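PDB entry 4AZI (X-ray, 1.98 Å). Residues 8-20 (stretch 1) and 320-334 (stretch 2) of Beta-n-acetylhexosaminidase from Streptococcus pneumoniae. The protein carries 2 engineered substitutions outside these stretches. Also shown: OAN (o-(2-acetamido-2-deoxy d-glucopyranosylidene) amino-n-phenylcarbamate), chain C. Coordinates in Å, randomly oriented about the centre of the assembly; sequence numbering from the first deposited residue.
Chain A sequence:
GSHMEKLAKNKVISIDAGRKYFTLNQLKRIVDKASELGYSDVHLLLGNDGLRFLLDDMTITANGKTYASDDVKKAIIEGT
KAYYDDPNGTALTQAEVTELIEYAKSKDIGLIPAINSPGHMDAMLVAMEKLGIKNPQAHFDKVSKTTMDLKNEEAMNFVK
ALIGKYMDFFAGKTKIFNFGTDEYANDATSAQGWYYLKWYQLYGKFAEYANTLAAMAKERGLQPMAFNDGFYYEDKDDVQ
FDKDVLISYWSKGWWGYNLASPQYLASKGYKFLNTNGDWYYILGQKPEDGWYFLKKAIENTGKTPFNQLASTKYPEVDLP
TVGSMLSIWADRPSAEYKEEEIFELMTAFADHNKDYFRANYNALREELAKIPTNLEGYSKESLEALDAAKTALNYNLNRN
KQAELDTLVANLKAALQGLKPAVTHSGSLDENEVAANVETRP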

ATOM      1  N   ALA A   8      -0.643 -17.693   7.194  1.00 17.33           N
ATOM      2  CA  ALA A   8       0.558 -17.194   6.536  1.00 16.88           C
ATOM      3  C   ALA A   8       0.246 -16.206   5.402  1.00 16.14           C
ATOM      4  O   ALA A   8       1.138 -15.507   4.930  1.00 15.74           O
ATOM      5  N   LYS A   9      -1.011 -16.145   4.968  1.00 15.72           N
ATOM      6  CA  LYS A   9      -1.400 -15.148   3.968  1.00 15.13           C
ATOM      7  C   LYS A   9      -1.309 -13.733   4.537  1.00 14.61           C
ATOM      8  O   LYS A   9      -1.488 -13.528   5.751  1.00 14.32           O
ATOM      9  N   ASN A  10      -1.019 -12.765   3.669  1.00 13.76           N
ATOM     10  CA  ASN A  10      -1.006 -11.355   4.061  1.00 13.44           C
ATOM     11  C   ASN A  10      -2.416 -10.828   4.308  1.00 12.88           C
ATOM     12  O   ASN A  10      -3.310 -11.070   3.503  1.00 12.95           O
ATOM     13  N   LYS A  11      -2.612 -10.130   5.429  1.00 12.32           N
ATOM     14  CA  LYS A  11      -3.852  -9.386   5.694  1.00 11.50           C
ATOM     15  C   LYS A  11      -3.489  -7.920   5.862  1.00 11.02           C
ATOM     16  O   LYS A  11      -2.829  -7.527   6.836  1.00 10.76           O
ATOM     17  N   VAL A  12      -3.909  -7.112   4.900  1.00 10.49           N
ATOM     18  CA  VAL A  12      -3.362  -5.768   4.770  1.00 10.32           C
ATOM     19  C   VAL A  12      -4.454  -4.699   4.854  1.00 10.15           C
ATOM     20  O   VAL A  12      -5.533  -4.852   4.280  1.00 10.03           O
ATOM     21  N   ILE A  13      -4.164  -3.641   5.609  1.00 10.19           N
ATOM     22  CA  ILE A  13      -4.953  -2.414   5.598  1.00  9.96           C
ATOM     23  C   ILE A  13      -4.140  -1.335   4.873  1.00  9.92           C
ATOM     24  O   ILE A  13      -2.982  -1.078   5.215  1.00 10.06           O
ATOM     25  N   SER A  14      -4.730  -0.741   3.840  1.00  9.76           N
ATOM     26  CA  SER A  14      -4.069   0.326   3.080  1.00  9.71           C
ATOM     27  C   SER A  14      -4.613   1.686   3.502  1.00  9.78           C
ATOM     28  O   SER A  14      -5.821   1.840   3.663  1.00  9.44           O
ATOM     29  N   ILE A  15      -3.708   2.652   3.677  1.00 10.09           N
ATOM     30  CA  ILE A  15      -4.050   4.021   4.079  1.00 10.52           C
ATOM     31  C   ILE A  15      -3.421   5.031   3.103  1.00 10.72           C
ATOM     32  O   ILE A  15      -2.192   5.096   2.958  1.00 10.59           O
ATOM     33  N   ASP A  16      -4.277   5.811   2.445  1.00 10.76           N
ATOM     34  CA  ASP A  16      -3.864   6.851   1.499  1.00 11.12           C
ATOM     35  C   ASP A  16      -3.339   8.076   2.258  1.00 11.32           C
ATOM     36  O   ASP A  16      -4.047   9.071   2.437  1.00 11.26           O
ATOM     37  N   ALA A  17      -2.090   7.990   2.716  1.00 11.37           N
ATOM     38  CA  ALA A  17      -1.426   9.124   3.366  1.00 11.83           C
ATOM     39  C   ALA A  17      -0.634   9.932   2.342  1.00 12.18           C
ATOM     40  O   ALA A  17       0.287  10.673   2.689  1.00 12.60           O
ATOM     41  N   GLY A  18      -0.983   9.750   1.073  1.00 12.34           N
ATOM     42  CA  GLY A  18      -0.399  10.515  -0.013  1.00 12.24           C
ATOM     43  C   GLY A  18      -1.211  11.763  -0.283  1.00 12.46           C
ATOM     44  O   GLY A  18      -0.674  12.870  -0.302  1.00 12.63           O
ATOM     45  N   ARG A  19      -2.514  11.593  -0.492  1.00 12.37           N
ATOM     46  CA  ARG A  19      -3.382  12.739  -0.726  1.00 12.43           C
ATOM     47  C   ARG A  19      -3.594  13.536   0.563  1.00 12.35           C
ATOM     48  O   ARG A  19      -3.728  14.767   0.533  1.00 12.35           O
ATOM     49  N   LYS A  20      -3.615  12.828   1.689  1.00 12.19           N
ATOM     50  CA  LYS A  20      -4.008  13.426   2.968  1.00 12.28           C
ATOM     51  C   LYS A  20      -2.962  13.172   4.053  1.00 12.63           C
ATOM     52  O   LYS A  20      -2.380  12.086   4.122  1.00 11.99           O
ATOM     53  N   PRO A 320      -4.060 -18.261  -7.275  1.00 17.04           N
ATOM     54  CA  PRO A 320      -3.162 -18.022  -6.144  1.00 16.79           C
ATOM     55  C   PRO A 320      -3.014 -16.550  -5.786  1.00 16.51           C
ATOM     56  O   PRO A 320      -2.682 -15.712  -6.628  1.00 17.20           O
ATOM     57  N   THR A 321      -3.305 -16.248  -4.532  1.00 15.81           N
ATOM     58  CA  THR A 321      -3.086 -14.923  -3.985  1.00 15.01           C
ATOM     59  C   THR A 321      -2.132 -15.117  -2.823  1.00 14.01           C
ATOM     60  O   THR A 321      -2.057 -16.218  -2.273  1.00 14.83           O
ATOM     61  N   VAL A 322      -1.364 -14.086  -2.493  1.00 12.59           N
ATOM     62  CA  VAL A 322      -0.503 -14.138  -1.298  1.00 11.72           C
ATOM     63  C   VAL A 322      -1.267 -13.615  -0.072  1.00 11.37           C
ATOM     64  O   VAL A 322      -0.781 -13.693   1.060  1.00 11.18           O
ATOM     65  N   GLY A 323      -2.467 -13.090  -0.317  1.00 10.93           N
ATOM     66  CA  GLY A 323      -3.301 -12.494   0.721  1.00 10.49           C
ATOM     67  C   GLY A 323      -4.200 -11.404   0.164  1.00 10.34           C
ATOM     68  O   GLY A 323      -4.378 -11.302  -1.044  1.00 10.07           O
ATOM     69  N   SER A 324      -4.738 -10.569   1.051  1.00 10.12           N
ATOM     70  CA  SER A 324      -5.727  -9.577   0.674  1.00 10.24           C
ATOM     71  C   SER A 324      -5.514  -8.246   1.374  1.00 10.29           C
ATOM     72  O   SER A 324      -4.977  -8.190   2.489  1.00 10.36           O
ATOM     73  N   MET A 325      -5.954  -7.182   0.709  1.00 10.28           N
ATOM     74  CA  MET A 325      -5.788  -5.827   1.205  1.00 10.29           C
ATOM     75  C   MET A 325      -7.101  -5.039   1.129  1.00 10.21           C
ATOM     76  O   MET A 325      -7.742  -4.992   0.086  1.00  9.99           O
ATOM     77  N   LEU A 326      -7.493  -4.442   2.250  1.00 10.34           N
ATOM     78  CA  LEU A 326      -8.627  -3.519   2.301  1.00 10.51           C
ATOM     79  C   LEU A 326      -8.085  -2.082   2.279  1.00 10.24           C
ATOM     80  O   LEU A 326      -7.095  -1.774   2.957  1.00 10.12           O
ATOM     81  N   SER A 327      -8.732  -1.209   1.508  1.00 10.04           N
ATOM     82  CA  SER A 327      -8.129   0.072   1.151  1.00 10.06           C
ATOM     83  C   SER A 327      -8.947   1.306   1.522  1.00 10.25           C
ATOM     84  O   SER A 327     -10.130   1.417   1.164  1.00 10.17           O
ATOM     85  N   ILE A 328      -8.280   2.235   2.212  1.00 10.26           N
ATOM     86  CA  ILE A 328      -8.870   3.504   2.648  1.00 10.39           C
ATOM     87  C   ILE A 328      -8.284   4.633   1.801  1.00 10.62           C
ATOM     88  O   ILE A 328      -7.083   4.889   1.855  1.00 10.75           O
ATOM     89  N   TRP A 329      -9.120   5.290   1.005  1.00 11.10           N
ATOM     90  CA  TRP A 329      -8.624   6.321   0.086  1.00 11.55           C
ATOM     91  C   TRP A 329      -9.021   7.721   0.479  1.00 12.00           C
ATOM     92  O   TRP A 329     -10.006   7.922   1.194  1.00 12.54           O
ATOM     93  N   ALA A 330      -8.255   8.704   0.011  1.00 12.45           N
ATOM     94  CA  ALA A 330      -8.479  10.090   0.386  1.00 12.96           C
ATOM     95  C   ALA A 330      -8.798  11.034  -0.777  1.00 13.56           C
ATOM     96  O   ALA A 330      -8.392  12.202  -0.745  1.00 13.73           O
ATOM     97  N   ASP A 331      -9.540  10.548  -1.776  1.00 13.89           N
ATOM     98  CA  ASP A 331      -9.873  11.324  -2.994  1.00 14.86           C
ATOM     99  C   ASP A 331     -10.248  12.790  -2.749  1.00 15.50           C
ATOM    100  O   ASP A 331      -9.846  13.678  -3.496  1.00 15.41           O
ATOM    101  N   ARG A 332     -11.035  13.033  -1.712  1.00 16.31           N
ATOM    102  CA  ARG A 332     -11.274  14.389  -1.243  1.00 17.53           C
ATOM    103  C   ARG A 332     -10.579  14.520   0.112  1.00 17.12           C
ATOM    104  O   ARG A 332     -11.140  14.150   1.144  1.00 16.60           O
ATOM    105  N   PRO A 333      -9.324  15.013   0.113  1.00 17.14           N
ATOM    106  CA  PRO A 333      -8.539  14.920   1.350  1.00 17.26           C
ATOM    107  C   PRO A 333      -8.927  15.942   2.421  1.00 17.75           C
ATOM    108  O   PRO A 333      -8.449  15.848   3.556  1.00 17.27           O
ATOM    109  N   SER A 334      -9.787  16.901   2.077  1.00 17.96           N
ATOM    110  CA  SER A 334     -10.308  17.824   3.090  1.00 18.90           C
ATOM    111  C   SER A 334     -11.348  17.150   3.984  1.00 19.18           C
ATOM    112  O   SER A 334     -11.679  17.670   5.053  1.00 19.21           O
TER

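The two strands run parallel and pair residue for residue, from Asn 10 with Gly 323 to Ile 15 with Ile 328, so bridged residues send their side chains to the same face. Thr 321 (chi1 p) comes first. Its OG1 accepts a 2.7 Å hydrogen bond from Lys 9 NZ, at the end of a side chain with chi1 m and the rest t. Val 322 (m) points away. Water 1 lies 2.9 Å from both Val 322 O and Ala 8 O.

Gly 323 leaves room for the neighbouring backbone. A CB here would fall 2.1 Å from Asn 10 O and would also jam against the preceding carbonyl. Ser 324 (m) pairs with Lys 11, but their side chains do not meet.

Met 325 (t, t, p) shares a face with Val 12 and Ser 14, both t. Its SD touches Val 12 CG1 at 3.4 Å and Ser 14 CB at 3.8 Å. Leu 326 lies on the other face, chi1 t and chi2 off at 139°. Its CD2 meets Ile 13 CD1 at 3.5 Å. Ser 327 (m) returns to the Met 325 face.

Ile 328 (m, m) completes the apolar cluster: its CG1 lies 3.8 Å from both Ile 13 CD1 and Ile 15 CD1. Water 2 links Ser 14 OG (2.7 Å) to Ile 328 O (3.0 Å).

Trp 329 (m) points away. Its ring has Asp 16 OD2 at the edge, 3.8 Å from CE3, and the ligand OAN over one face. Asp 16 OD2 also accepts from Ala 330 N at 2.9 Å and salt-bridges Arg 19 NH1 at 2.8 Å.

Asp 331 OD1 sits over the Arg 19 guanidinium, 3.5 Å from NH1, a purely charge-based salt bridge. Both residues hold OAN: Asp 331 OD1 accepts from OAK at 2.6 Å, and Arg 19 NH2 donates to OAJ at 2.8 Å. Lys 20 NZ donates a hydrogen bond to Pro 333 O at 2.8 Å.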

ATOM      1  CB  ALA A   8       1.424 -18.342   6.034  1.00 17.09           C
ATOM      2  CB  LYS A   9      -2.804 -15.425   3.436  1.00 15.76           C
ATOM      3  CG  LYS A   9      -2.849 -16.575   2.445  1.00 16.55           C
ATOM      4  CD  LYS A   9      -4.039 -16.472   1.513  1.00 16.85           C
ATOM      5  CE  LYS A   9      -3.834 -17.363   0.299  1.00 16.99           C
ATOM      6  NZ  LYS A   9      -4.884 -17.153  -0.726  1.00 16.74           N
ATOM      7  CB  ASN A  10      -0.327 -10.500   2.982  1.00 13.44           C
ATOM      8  CG  ASN A  10       1.162 -10.739   2.900  1.00 13.91           C
ATOM      9  OD1 ASN A  10       1.626 -11.553   2.100  1.00 13.56           O
ATOM     10  ND2 ASN A  10       1.928 -10.016   3.720  1.00 14.17           N
ATOM     11  CB  LYS A  11      -4.580  -9.896   6.943  1.00 11.74           C
ATOM     12  CG  LYS A  11      -5.345 -11.206   6.761  1.00 11.92           C
ATOM     13  CD  LYS A  11      -4.455 -12.443   6.798  1.00 11.95           C
ATOM     14  CE  LYS A  11      -3.547 -12.443   8.017  1.00 12.59           C
ATOM     15  NZ  LYS A  11      -2.889 -13.767   8.201  1.00 12.99           N
ATOM     16  CB  VAL A  12      -2.551  -5.622   3.460  1.00  9.95           C
ATOM     17  CG1 VAL A  12      -1.770  -4.313   3.441  1.00 10.10           C
ATOM     18  CG2 VAL A  12      -1.578  -6.784   3.297  1.00 10.17           C
ATOM     19  CB  ILE A  13      -5.409  -1.981   7.037  1.00 10.07           C
ATOM     20  CG1 ILE A  13      -6.195  -0.662   7.018  1.00  9.98           C
ATOM     21  CG2 ILE A  13      -4.241  -1.928   8.017  1.00 10.03           C
ATOM     22  CD1 ILE A  13      -7.484  -0.718   6.216  1.00 10.01           C
ATOM     23  CB  SER A  14      -4.238   0.122   1.568  1.00  9.57           C
ATOM     24  OG  SER A  14      -3.637   1.178   0.829  1.00  9.70           O
ATOM     25  CB  ILE A  15      -3.578   4.330   5.532  1.00 10.61           C
ATOM     26  CG1 ILE A  15      -4.264   3.425   6.584  1.00 10.64           C
ATOM     27  CG2 ILE A  15      -3.720   5.808   5.863  1.00 10.71           C
ATOM     28  CD1 ILE A  15      -5.769   3.596   6.757  1.00 10.93           C
ATOM     29  CB  ASP A  16      -5.061   7.202   0.581  1.00 11.26           C
ATOM     30  CG  ASP A  16      -4.718   8.183  -0.549  1.00 11.19           C
ATOM     31  OD1 ASP A  16      -3.540   8.565  -0.739  1.00 11.38           O
ATOM     32  OD2 ASP A  16      -5.665   8.587  -1.261  1.00 11.29           O
ATOM     33  CB  ALA A  17      -0.528   8.649   4.499  1.00 11.72           C
ATOM     34  CB  ARG A  19      -4.735  12.287  -1.280  1.00 12.31           C
ATOM     35  CG  ARG A  19      -4.684  11.704  -2.681  1.00 12.04           C
ATOM     36  CD  ARG A  19      -6.101  11.463  -3.178  1.00 12.18           C
ATOM     37  NE  ARG A  19      -6.156  10.947  -4.549  1.00 11.64           N
ATOM     38  CZ  ARG A  19      -6.312   9.665  -4.873  1.00 11.66           C
ATOM     39  NH1 ARG A  19      -6.398   8.735  -3.927  1.00 11.50           N
ATOM     40  NH2 ARG A  19      -6.377   9.308  -6.151  1.00 11.45           N
ATOM     41  CB  LYS A  20      -5.370  12.874   3.387  1.00 12.09           C
ATOM     42  CG  LYS A  20      -6.010  13.538   4.598  1.00 11.97           C
ATOM     43  CD  LYS A  20      -7.392  12.948   4.850  1.00 12.08           C
ATOM     44  CE  LYS A  20      -7.964  13.412   6.187  1.00 11.88           C
ATOM     45  NZ  LYS A  20      -8.201  14.877   6.198  1.00 11.75           N
ATOM     46  CB  PRO A 320      -1.829 -18.610  -6.622  1.00 17.28           C
ATOM     47  CG  PRO A 320      -2.244 -19.706  -7.547  1.00 17.21           C
ATOM     48  CD  PRO A 320      -3.442 -19.161  -8.273  1.00 17.05           C
ATOM     49  CB  THR A 321      -4.401 -14.279  -3.511  1.00 14.78           C
ATOM     50  OG1 THR A 321      -4.931 -15.009  -2.391  1.00 14.76           O
ATOM     51  CG2 THR A 321      -5.411 -14.287  -4.629  1.00 14.35           C
ATOM     52  CB  VAL A 322       0.826 -13.363  -1.486  1.00 11.41           C
ATOM     53  CG1 VAL A 322       1.618 -13.913  -2.667  1.00 11.22           C
ATOM     54  CG2 VAL A 322       0.576 -11.861  -1.636  1.00 10.81           C
ATOM     55  CB  SER A 324      -7.141 -10.093   0.973  1.00 10.32           C
ATOM     56  OG  SER A 324      -7.509 -11.117   0.073  1.00 10.17           O
ATOM     57  CB  MET A 325      -4.691  -5.124   0.402  1.00 10.29           C
ATOM     58  CG  MET A 325      -4.439  -3.675   0.794  1.00 10.25           C
ATOM     59  SD  MET A 325      -2.756  -3.153   0.401  1.00 10.46           S
ATOM     60  CE  MET A 325      -2.837  -2.983  -1.377  1.00 10.05           C
ATOM     61  CB  LEU A 326      -9.487  -3.785   3.542  1.00 10.76           C
ATOM     62  CG  LEU A 326     -10.751  -2.948   3.754  1.00 11.16           C
ATOM     63  CD1 LEU A 326     -11.896  -3.816   4.256  1.00 11.48           C
ATOM     64  CD2 LEU A 326     -10.481  -1.799   4.718  1.00 11.36           C
ATOM     65  CB  SER A 327      -7.805   0.118  -0.340  1.00 10.09           C
ATOM     66  OG  SER A 327      -7.140  -1.054  -0.778  1.00 10.22           O
ATOM     67  CB  ILE A 328      -8.599   3.784   4.146  1.00 10.31           C
ATOM     68  CG1 ILE A 328      -8.989   2.587   5.033  1.00 10.29           C
ATOM     69  CG2 ILE A 328      -9.331   5.043   4.608  1.00 10.31           C
ATOM     70  CD1 ILE A 328     -10.401   2.042   4.832  1.00 10.38           C
ATOM     71  CB  TRP A 329      -9.054   6.026  -1.344  1.00 11.19           C
ATOM     72  CG  TRP A 329      -8.592   4.688  -1.883  1.00 10.94           C
ATOM     73  CD1 TRP A 329      -9.331   3.510  -1.954  1.00 10.83           C
ATOM     74  CD2 TRP A 329      -7.280   4.349  -2.473  1.00 11.03           C
ATOM     75  NE1 TRP A 329      -8.595   2.500  -2.527  1.00 10.93           N
ATOM     76  CE2 TRP A 329      -7.353   2.932  -2.852  1.00 10.83           C
ATOM     77  CE3 TRP A 329      -6.092   5.045  -2.695  1.00 10.95           C
ATOM     78  CZ2 TRP A 329      -6.281   2.266  -3.438  1.00 11.14           C
ATOM     79  CZ3 TRP A 329      -5.014   4.360  -3.294  1.00 11.11           C
ATOM     80  CH2 TRP A 329      -5.109   3.009  -3.657  1.00 11.02           C
ATOM     81  CB  ALA A 330      -7.291  10.601   1.186  1.00 13.16           C
ATOM     82  CB  ASP A 331     -10.985  10.631  -3.793  1.00 15.12           C
ATOM     83  CG  ASP A 331     -10.578   9.249  -4.294  1.00 15.13           C
ATOM     84  OD1 ASP A 331      -9.892   8.506  -3.552  1.00 14.78           O
ATOM     85  OD2 ASP A 331     -10.950   8.898  -5.432  1.00 15.08           O
ATOM     86  CB  ARG A 332     -12.781  14.671  -1.175  1.00 19.06           C
ATOM     87  CG  ARG A 332     -13.457  14.655  -2.546  1.00 21.02           C
ATOM     88  CD  ARG A 332     -14.978  14.552  -2.463  1.00 23.31           C
ATOM     89  NE  ARG A 332     -15.396  13.294  -1.845  1.00 25.81           N
ATOM     90  CZ  ARG A 332     -16.022  13.190  -0.672  1.00 27.52           C
ATOM     91  NH1 ARG A 332     -16.342  14.277   0.031  1.00 28.35           N
ATOM     92  NH2 ARG A 332     -16.334  11.991  -0.201  1.00 28.11           N
ATOM     93  CB  PRO A 333      -7.092  15.132   0.883  1.00 17.08           C
ATOM     94  CG  PRO A 333      -7.165  15.594  -0.549  1.00 17.45           C
ATOM     95  CD  PRO A 333      -8.602  15.724  -0.956  1.00 17.41           C
ATOM     96  CB  SER A 334     -10.874  19.098   2.456  1.00 19.03           C
ATOM     97  OG  SER A 334     -11.998  18.800   1.661  1.00 19.83           O
TER
HETATM   98  CAH OAN C2038      -5.450   1.662  -7.766  1.00 10.13           C
HETATM   99  CAG OAN C2038      -6.633   2.552  -7.357  1.00 10.25           C
HETATM  100  OAN OAN C2038      -7.509   2.113  -6.627  1.00 10.06           O
HETATM  101  NAI OAN C2038      -6.621   3.788  -7.860  1.00 10.69           N
HETATM  102  CAB OAN C2038      -7.646   4.819  -7.592  1.00 11.33           C
HETATM  103  CAC OAN C2038      -7.333   5.523  -6.270  1.00 11.22           C
HETATM  104  OAJ OAN C2038      -6.352   6.543  -6.497  1.00 11.11           O
HETATM  105  CAD OAN C2038      -8.585   6.138  -5.663  1.00 11.61           C
HETATM  106  OAK OAN C2038      -8.201   6.790  -4.460  1.00 11.78           O
HETATM  107  CAE OAN C2038      -9.597   5.026  -5.348  1.00 11.69           C
HETATM  108  CAF OAN C2038     -10.931   5.515  -4.775  1.00 12.02           C
HETATM  109  OAM OAN C2038     -11.634   6.296  -5.746  1.00 12.22           O
HETATM  110  OAL OAN C2038      -9.889   4.188  -6.498  1.00 11.82           O
HETATM  111  CAA OAN C2038      -9.076   4.238  -7.597  1.00 11.89           C
HETATM  112  NAY OAN C2038      -9.562   3.739  -8.714  1.00 13.01           N
HETATM  113  OAQ OAN C2038     -10.832   3.246  -8.647  1.00 14.48           O
HETATM  114  CAP OAN C2038     -11.543   3.359  -9.808  1.00 14.97           C
HETATM  115  OAR OAN C2038     -12.677   2.882  -9.877  1.00 14.75           O
HETATM  116  NAO OAN C2038     -10.945   4.005 -10.821  1.00 16.09           N
HETATM  117  CAS OAN C2038     -11.462   4.180 -12.047  1.00 17.22           C
HETATM  118  CAT OAN C2038     -10.681   3.818 -13.144  1.00 17.14           C
HETATM  119  CAU OAN C2038     -11.164   3.981 -14.442  1.00 17.41           C
HETATM  120  CAV OAN C2038     -12.438   4.507 -14.650  1.00 17.79           C
HETATM  121  CAW OAN C2038     -13.230   4.876 -13.554  1.00 17.97           C
HETATM  122  CAX OAN C2038     -12.744   4.717 -12.253  1.00 17.48           C
HETATM  123  O   HOH W   1       1.664 -14.743   2.133  1.00 18.94           O
HETATM  124  O   HOH W   2      -5.529   2.962   0.165  1.00 12.37           O